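Local coordinates for protein 2-dehydropantoate 2-reductase (Bacillus subtilis, PDB 3EGO) that probably catalyses the NADPH-dependent reduction of ketopantoate (2-dehydropantoate) to pantoate, a step in the biosynthesis of pantothenate, at residues T31-Q34 and E35-A38; S59-T62 and S63-D67; E151-R154 and L155-L158. All blocks are in the same frame, centred on the assembly; numbering follows the deposited sequence.

Interactions 1 and 2 are neighbours in the nucleotide-binding half of the chain, with centres about 11 Å apart, and they touch directly. Thr31 N lies 2.8 Å from Asp61 O, a probable hydrogen bond between two parallel strand ends, and Ala60 CB packs against Ala37 O. Interaction 1 is the closer of the two to the presumed cofactor site: the side chain of Gln36 comes within about 4 Å of Gly10, whereas that of Thr62 is about 10 Å from it. Interaction 3 lies away from the presumed cofactor and substrate sites. Its centre is about 22 Å from that of interaction 2 and 30 Å from that of interaction 1, with nearest atoms about 10 and 18 Å away.

Interaction 1: T31-Q34 and E35-A38; sequences TRRQ and EQAA
Arg33 swings its guanidinium across the first turn of helix 34-43, so that CB of Gln36 lies over one face while OE2 of Glu35 sits at the edge, in the guanidinium plane. The salt bridge runs from Arg33 NH1 to Glu35 OE2 at 2.8 Å. The two flat groups stand almost perpendicular, 85° apart, and the nitrogen meets the oxygen from above the carboxylate plane. Glu35 reaches back because its CG is placed between the backbone N and the carbonyl carbon (chi1 33°), from where the extended remainder of the chain passes Arg33 CB. At the NH2 end of the arginine, one water lies 2.9 Å from both Arg33 NH2 and Gln36 OE1, joining them; NH2 also forms a salt bridge with Asp131.

Gln36 extends fully from the helix. Its carbonyl end crosses Thr31, with OE1 3.1 Å from the methyl CG2, while NE2 is bonded to the backbone oxygens of Asp131 and Gly10. Thr31 OG1 lies 3.2 Å from Ala37 CB and gives a hydrogen bond of 3.1 Å to Arg33 O, approaching from above that carbonyl plane.

Arg33 occupies the N-cap position. Its O receives Ala37 N at 3.1 Å, nearly straight (171°), plus a weak bond from Gln36 N. The next turn follows with Ala38 N to Gln34 O at 2.7 Å.

Through Gln36, this turn is joined to the glycine-rich loop thought to bind NADP(H). Two donors, the threonine hydroxyl and a helix amide, grip the carbonyl of the N-cap residue and tie the strand-to-helix turn together. The carboxylate of Glu35, beside a cation and in the first turn of a helix, would probably be favoured in its charged form.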
loop_
_atom_site.group_PDB
_atom_site.type_symbol
_atom_site.label_atom_id
_atom_site.label_comp_id
_atom_site.label_asym_id
_atom_site.label_seq_id
_atom_site.Cartn_x
_atom_site.Cartn_y
_atom_site.Cartn_z
ATOM N N THR A 31 33.830 3.062 6.490
ATOM C CA THR A 31 32.643 2.250 6.783
ATOM C C THR A 31 32.168 2.622 8.186
ATOM O O THR A 31 32.967 2.947 9.040
ATOM C CB THR A 31 32.981 0.723 6.804
ATOM O OG1 THR A 31 33.945 0.439 7.827
ATOM C CG2 THR A 31 33.569 0.243 5.495
ATOM N N ARG A 32 30.871 2.551 8.448
ATOM C CA ARG A 32 30.403 2.846 9.800
ATOM C C ARG A 32 30.721 1.713 10.796
ATOM O O ARG A 32 30.900 1.978 11.995
ATOM C CB ARG A 32 28.905 3.185 9.813
ATOM C CG ARG A 32 27.968 1.965 9.854
ATOM C CD ARG A 32 26.618 2.343 10.439
ATOM N NE ARG A 32 26.673 2.593 11.885
ATOM C CZ ARG A 32 25.959 3.532 12.512
ATOM N NH1 ARG A 32 25.152 4.329 11.821
ATOM N NH2 ARG A 32 26.055 3.686 13.825
ATOM N N ARG A 33 30.820 0.470 10.308
ATOM C CA ARG A 33 31.158 -0.686 11.192
ATOM C C ARG A 33 32.640 -1.106 11.191
ATOM O O ARG A 33 33.211 -1.472 10.154
ATOM C CB ARG A 33 30.281 -1.891 10.873
ATOM C CG ARG A 33 28.807 -1.553 10.785
ATOM C CD ARG A 33 28.024 -2.667 10.110
ATOM N NE ARG A 33 28.149 -2.703 8.648
ATOM C CZ ARG A 33 28.696 -3.708 7.957
ATOM N NH1 ARG A 33 29.195 -4.775 8.572
ATOM N NH2 ARG A 33 28.742 -3.650 6.643
ATOM N N GLN A 34 33.272 -1.050 12.368
ATOM C CA GLN A 34 34.698 -1.422 12.482
ATOM C C GLN A 34 34.980 -2.828 11.940
ATOM O O GLN A 34 36.074 -3.136 11.442
ATOM C CB GLN A 34 35.138 -1.280 13.960
ATOM C CG GLN A 34 36.634 -1.089 14.176
ATOM C CD GLN A 34 36.919 0.016 15.201
ATOM O OE1 GLN A 34 37.399 -0.251 16.306
ATOM N NE2 GLN A 34 36.601 1.268 14.837
ATOM N N GLU A 35 33.994 -3.707 12.030
ATOM C CA GLU A 35 34.189 -5.087 11.570
ATOM C C GLU A 35 34.352 -5.142 10.060
ATOM O O GLU A 35 35.095 -5.982 9.521
ATOM C CB GLU A 35 32.990 -5.932 11.953
ATOM C CG GLU A 35 31.726 -5.130 11.916
ATOM C CD GLU A 35 30.500 -6.000 11.782
ATOM O OE1 GLU A 35 30.588 -7.212 12.143
ATOM O OE2 GLU A 35 29.466 -5.466 11.308
ATOM N N GLN A 36 33.621 -4.282 9.355
ATOM C CA GLN A 36 33.872 -4.242 7.918
ATOM C C GLN A 36 35.210 -3.603 7.634
ATOM O O GLN A 36 35.962 -4.100 6.839
ATOM C CB GLN A 36 32.801 -3.453 7.207
ATOM C CG GLN A 36 33.108 -3.372 5.688
ATOM C CD GLN A 36 31.962 -2.712 4.937
ATOM O OE1 GLN A 36 31.251 -1.874 5.479
ATOM N NE2 GLN A 36 31.774 -3.105 3.692
ATOM N N ALA A 37 35.493 -2.460 8.261
ATOM C CA ALA A 37 36.766 -1.795 8.063
ATOM C C ALA A 37 37.924 -2.741 8.337
ATOM O O ALA A 37 38.902 -2.771 7.588
ATOM C CB ALA A 37 36.851 -0.505 8.914
ATOM N N ALA A 38 37.804 -3.546 9.399
ATOM C CA ALA A 38 38.855 -4.495 9.748
ATOM C C ALA A 38 38.972 -5.559 8.689
ATOM O O ALA A 38 40.065 -5.978 8.340
ATOM C CB ALA A 38 38.576 -5.159 11.131
HETATM O O HOH W 1 28.500 -1.226 5.013
#

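Interaction 2: S59-T62 and S63-D67; sequences SADT and SINSD
The carboxylate of Asp61 and the amide of Asn65 approach from opposite directions, with their planes 68° apart. One face of the carboxylate looks toward the following loop: Ser63 O lies over it, 3.5 Å from Asp61 CG, and the amide end of Asn65 is on that same side. At the edge of the group, Thr62 N reaches Asp61 OD2 at 2.8 Å along the anti lone pair.

OD2 has a second backbone donor. Ser63 N stands 3.3 Å from Asp61 OD2 with an N-H...O angle of 149°, and comes from above the carboxylate plane. The chi1 of Asp61, -146°, turns the carboxylate forward over the following peptides, where both amides can meet one oxygen. The hydroxyl of Ser63 makes at most a weak bond to OD2, and the ND2 of Asn65 another weak one; both are doubtful, because Ser63 OG and Asn65 ND2 are modelled too close together. The modelled amide orientation, itself uncertain for the same reason, leaves two acceptors, Asp61 OD1 and Asn65 OD1, 3.0 Å apart.

Replacing Asp61 by an alanine removes the shared acceptor and would probably leave the amides of Thr62 and Ser63 without their mate, letting the chain turn more freely where the strand ends.

Upstream, the backbone of Asp61 is bonded to Val29 of the parallel strand 26-30 and to Thr31 just beyond its end; downstream, Ile64 packs on Leu87 and Ile90. The bond from Ser63 N to the side chain two residues back defines an Asx turn, here at the exit of strand 52-61. Its chemistry is that of an anion met by two consecutive peptide N-H groups: their partial positive charges would help to stabilise the carboxylate, which in turn satisfies amides that have left the sheet.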
loop_
_atom_site.group_PDB
_atom_site.type_symbol
_atom_site.label_atom_id
_atom_site.label_comp_id
_atom_site.label_asym_id
_atom_site.label_seq_id
_atom_site.Cartn_x
_atom_site.Cartn_y
_atom_site.Cartn_z
ATOM N N SER A 59 42.641 0.411 1.933
ATOM C CA SER A 59 42.586 0.753 3.363
ATOM C C SER A 59 41.133 0.965 3.765
ATOM O O SER A 59 40.250 1.078 2.901
ATOM C CB SER A 59 43.424 1.999 3.691
ATOM O OG SER A 59 44.728 1.846 3.170
ATOM N N ALA A 60 40.875 1.000 5.069
ATOM C CA ALA A 60 39.536 1.221 5.574
ATOM C C ALA A 60 39.571 1.935 6.933
ATOM O O ALA A 60 40.586 1.916 7.635
ATOM C CB ALA A 60 38.779 -0.087 5.654
ATOM N N ASP A 61 38.478 2.567 7.300
ATOM C CA ASP A 61 38.430 3.327 8.530
ATOM C C ASP A 61 36.972 3.551 8.851
ATOM O O ASP A 61 36.114 3.296 8.009
ATOM C CB ASP A 61 39.120 4.674 8.335
ATOM C CG ASP A 61 39.829 5.159 9.586
ATOM O OD1 ASP A 61 41.035 5.496 9.461
ATOM O OD2 ASP A 61 39.182 5.201 10.670
ATOM N N THR A 62 36.693 4.043 10.064
ATOM C CA THR A 62 35.335 4.263 10.502
ATOM C C THR A 62 35.148 5.761 10.627
ATOM O O THR A 62 34.089 6.252 10.972
ATOM C CB THR A 62 35.062 3.533 11.839
ATOM O OG1 THR A 62 36.142 3.774 12.734
ATOM C CG2 THR A 62 34.984 2.020 11.608
ATOM N N SER A 63 36.196 6.488 10.288
ATOM C CA SER A 63 36.091 7.930 10.286
ATOM C C SER A 63 36.958 8.517 9.187
ATOM O O SER A 63 37.894 7.884 8.703
ATOM C CB SER A 63 36.490 8.471 11.661
ATOM O OG SER A 63 37.831 8.078 11.930
ATOM N N ILE A 64 36.610 9.726 8.772
ATOM C CA ILE A 64 37.416 10.456 7.797
ATOM C C ILE A 64 38.540 11.100 8.594
ATOM O O ILE A 64 38.345 12.102 9.285
ATOM C CB ILE A 64 36.601 11.562 7.083
ATOM C CG1 ILE A 64 35.342 10.973 6.444
ATOM C CG2 ILE A 64 37.452 12.300 6.008
ATOM C CD1 ILE A 64 34.401 12.010 5.935
ATOM N N ASN A 65 39.718 10.509 8.544
ATOM C CA ASN A 65 40.797 11.113 9.283
ATOM C C ASN A 65 42.064 11.266 8.443
ATOM O O ASN A 65 43.193 11.254 8.958
ATOM C CB ASN A 65 41.011 10.454 10.664
ATOM C CG ASN A 65 40.932 8.956 10.618
ATOM O OD1 ASN A 65 41.784 8.300 10.012
ATOM N ND2 ASN A 65 39.923 8.392 11.280
ATOM N N SER A 66 41.836 11.401 7.136
ATOM C CA SER A 66 42.849 11.889 6.196
ATOM C C SER A 66 42.369 13.108 5.414
ATOM O O SER A 66 41.165 13.450 5.405
ATOM C CB SER A 66 43.319 10.794 5.227
ATOM O OG SER A 66 44.077 9.807 5.902
ATOM N N ASP A 67 43.336 13.784 4.793
ATOM C CA ASP A 67 43.056 14.819 3.815
ATOM C C ASP A 67 43.043 14.157 2.435
ATOM O O ASP A 67 44.081 14.058 1.769
ATOM C CB ASP A 67 44.128 15.921 3.867
ATOM C CG ASP A 67 43.831 16.982 4.919
ATOM O OD1 ASP A 67 42.796 16.860 5.618
ATOM O OD2 ASP A 67 44.631 17.946 5.038
#

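Interaction 3: E151-R154 and L155-L158; sequences EPDR and LNIL
Leu155 meets the preceding segment through its backbone: its N gives a hydrogen bond of 3.0 Å to Pro152 O, fairly straight at 167°. Its CD2 turns back against Arg154, 3.8 Å from the carbonyl carbon C, while the side chain as a whole is buried against Tyr118 and Leu70 of two strands.

At Asn156 the pattern repeats, with N bonded to Asp153 O at 2.9 Å. The side chain then runs alongside that of Asp153, both pointing the same way, their amide and carboxylate planes 49° apart. Both first torsions place CG anti to the carbonyl carbon, near -75°, which brings Asn156 ND2 to 3.3 Å from Asp153 OD1. That bond is weak, and Asn156 CG rests nearer the main chain, 3.2 Å from Asp153 O.

Leu158 is linked chiefly by water. Its N donates to a water 2.8 Å away, which in turn donates to Arg154 O at 2.6 Å, while Leu158 CD1 passes the same carbonyl more loosely. Beyond, Leu158 packs on Leu70, and the arginine's own polar end is held by Asn94 through NE.

With Arg154 N bonded to Glu151 O, the amides of Arg154, Leu155 and Asn156 each reach back three residues. These i to i+3 bonds follow one another as in 3-10 turns, and the water between Arg154 O and Leu158 N stands where a direct i to i+4 bond would run in a regular alpha helix. The result is a tight, water-bridged coil of chain within the connection from strand 142-146 to strand 168-170, its two leucines packed against the sheet.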
loop_
_atom_site.group_PDB
_atom_site.type_symbol
_atom_site.label_atom_id
_atom_site.label_comp_id
_atom_site.label_asym_id
_atom_site.label_seq_id
_atom_site.Cartn_x
_atom_site.Cartn_y
_atom_site.Cartn_z
ATOM N N GLU A 151 34.805 23.740 -10.175
ATOM C CA GLU A 151 35.629 23.660 -11.353
ATOM C C GLU A 151 35.794 22.207 -11.808
ATOM O O GLU A 151 36.412 21.413 -11.101
ATOM C CB GLU A 151 37.009 24.186 -10.943
ATOM C CG GLU A 151 38.006 24.274 -12.025
ATOM C CD GLU A 151 39.393 24.573 -11.463
ATOM O OE1 GLU A 151 40.359 24.401 -12.208
ATOM O OE2 GLU A 151 39.503 24.978 -10.289
ATOM N N PRO A 152 35.249 21.855 -12.983
ATOM C CA PRO A 152 35.263 20.466 -13.433
ATOM C C PRO A 152 36.676 19.954 -13.603
ATOM O O PRO A 152 36.957 18.781 -13.308
ATOM C CB PRO A 152 34.570 20.514 -14.794
ATOM C CG PRO A 152 33.891 21.834 -14.865
ATOM C CD PRO A 152 34.563 22.757 -13.923
ATOM N N ASP A 153 37.581 20.831 -14.044
ATOM C CA ASP A 153 38.934 20.385 -14.376
ATOM C C ASP A 153 39.624 19.776 -13.167
ATOM O O ASP A 153 40.490 18.935 -13.314
ATOM C CB ASP A 153 39.765 21.523 -14.981
ATOM C CG ASP A 153 39.372 21.822 -16.419
ATOM O OD1 ASP A 153 38.703 20.968 -17.086
ATOM O OD2 ASP A 153 39.759 22.913 -16.881
ATOM N N ARG A 154 39.209 20.178 -11.969
ATOM C CA ARG A 154 39.764 19.588 -10.745
ATOM C C ARG A 154 39.772 18.054 -10.725
ATOM O O ARG A 154 40.638 17.450 -10.101
ATOM C CB ARG A 154 39.063 20.138 -9.486
ATOM C CG ARG A 154 39.620 21.466 -9.011
ATOM C CD ARG A 154 38.903 22.013 -7.780
ATOM N NE ARG A 154 39.260 21.363 -6.518
ATOM C CZ ARG A 154 40.383 21.588 -5.834
ATOM N NH1 ARG A 154 41.317 22.409 -6.312
ATOM N NH2 ARG A 154 40.588 20.967 -4.675
ATOM N N LEU A 155 38.832 17.420 -11.420
ATOM C CA LEU A 155 38.801 15.955 -11.428
ATOM C C LEU A 155 39.490 15.285 -12.615
ATOM O O LEU A 155 39.413 14.059 -12.750
ATOM C CB LEU A 155 37.378 15.439 -11.298
ATOM C CG LEU A 155 36.609 15.945 -10.078
ATOM C CD1 LEU A 155 35.287 15.243 -9.982
ATOM C CD2 LEU A 155 37.411 15.837 -8.754
ATOM N N ASN A 156 40.174 16.084 -13.448
ATOM C CA ASN A 156 40.803 15.610 -14.693
ATOM C C ASN A 156 41.849 14.551 -14.465
ATOM O O ASN A 156 41.843 13.520 -15.137
ATOM C CB ASN A 156 41.512 16.769 -15.447
ATOM C CG ASN A 156 40.553 17.677 -16.218
ATOM O OD1 ASN A 156 39.356 17.390 -16.354
ATOM N ND2 ASN A 156 41.095 18.791 -16.745
ATOM N N ILE A 157 42.764 14.811 -13.539
ATOM C CA ILE A 157 43.855 13.883 -13.307
ATOM C C ILE A 157 43.269 12.676 -12.623
ATOM O O ILE A 157 43.549 11.541 -13.023
ATOM C CB ILE A 157 45.037 14.522 -12.518
ATOM C CG1 ILE A 157 45.711 15.604 -13.363
ATOM C CG2 ILE A 157 46.080 13.485 -12.165
ATOM C CD1 ILE A 157 46.709 16.463 -12.568
ATOM N N LEU A 158 42.390 12.914 -11.646
ATOM C CA LEU A 158 41.790 11.805 -10.903
ATOM C C LEU A 158 41.152 10.811 -11.868
ATOM O O LEU A 158 41.396 9.626 -11.758
ATOM C CB LEU A 158 40.779 12.294 -9.859
ATOM C CG LEU A 158 41.383 12.886 -8.577
ATOM C CD1 LEU A 158 40.437 13.900 -7.961
ATOM C CD2 LEU A 158 41.756 11.750 -7.591
HETATM O O HOH W 2 42.285 15.471 -10.539
#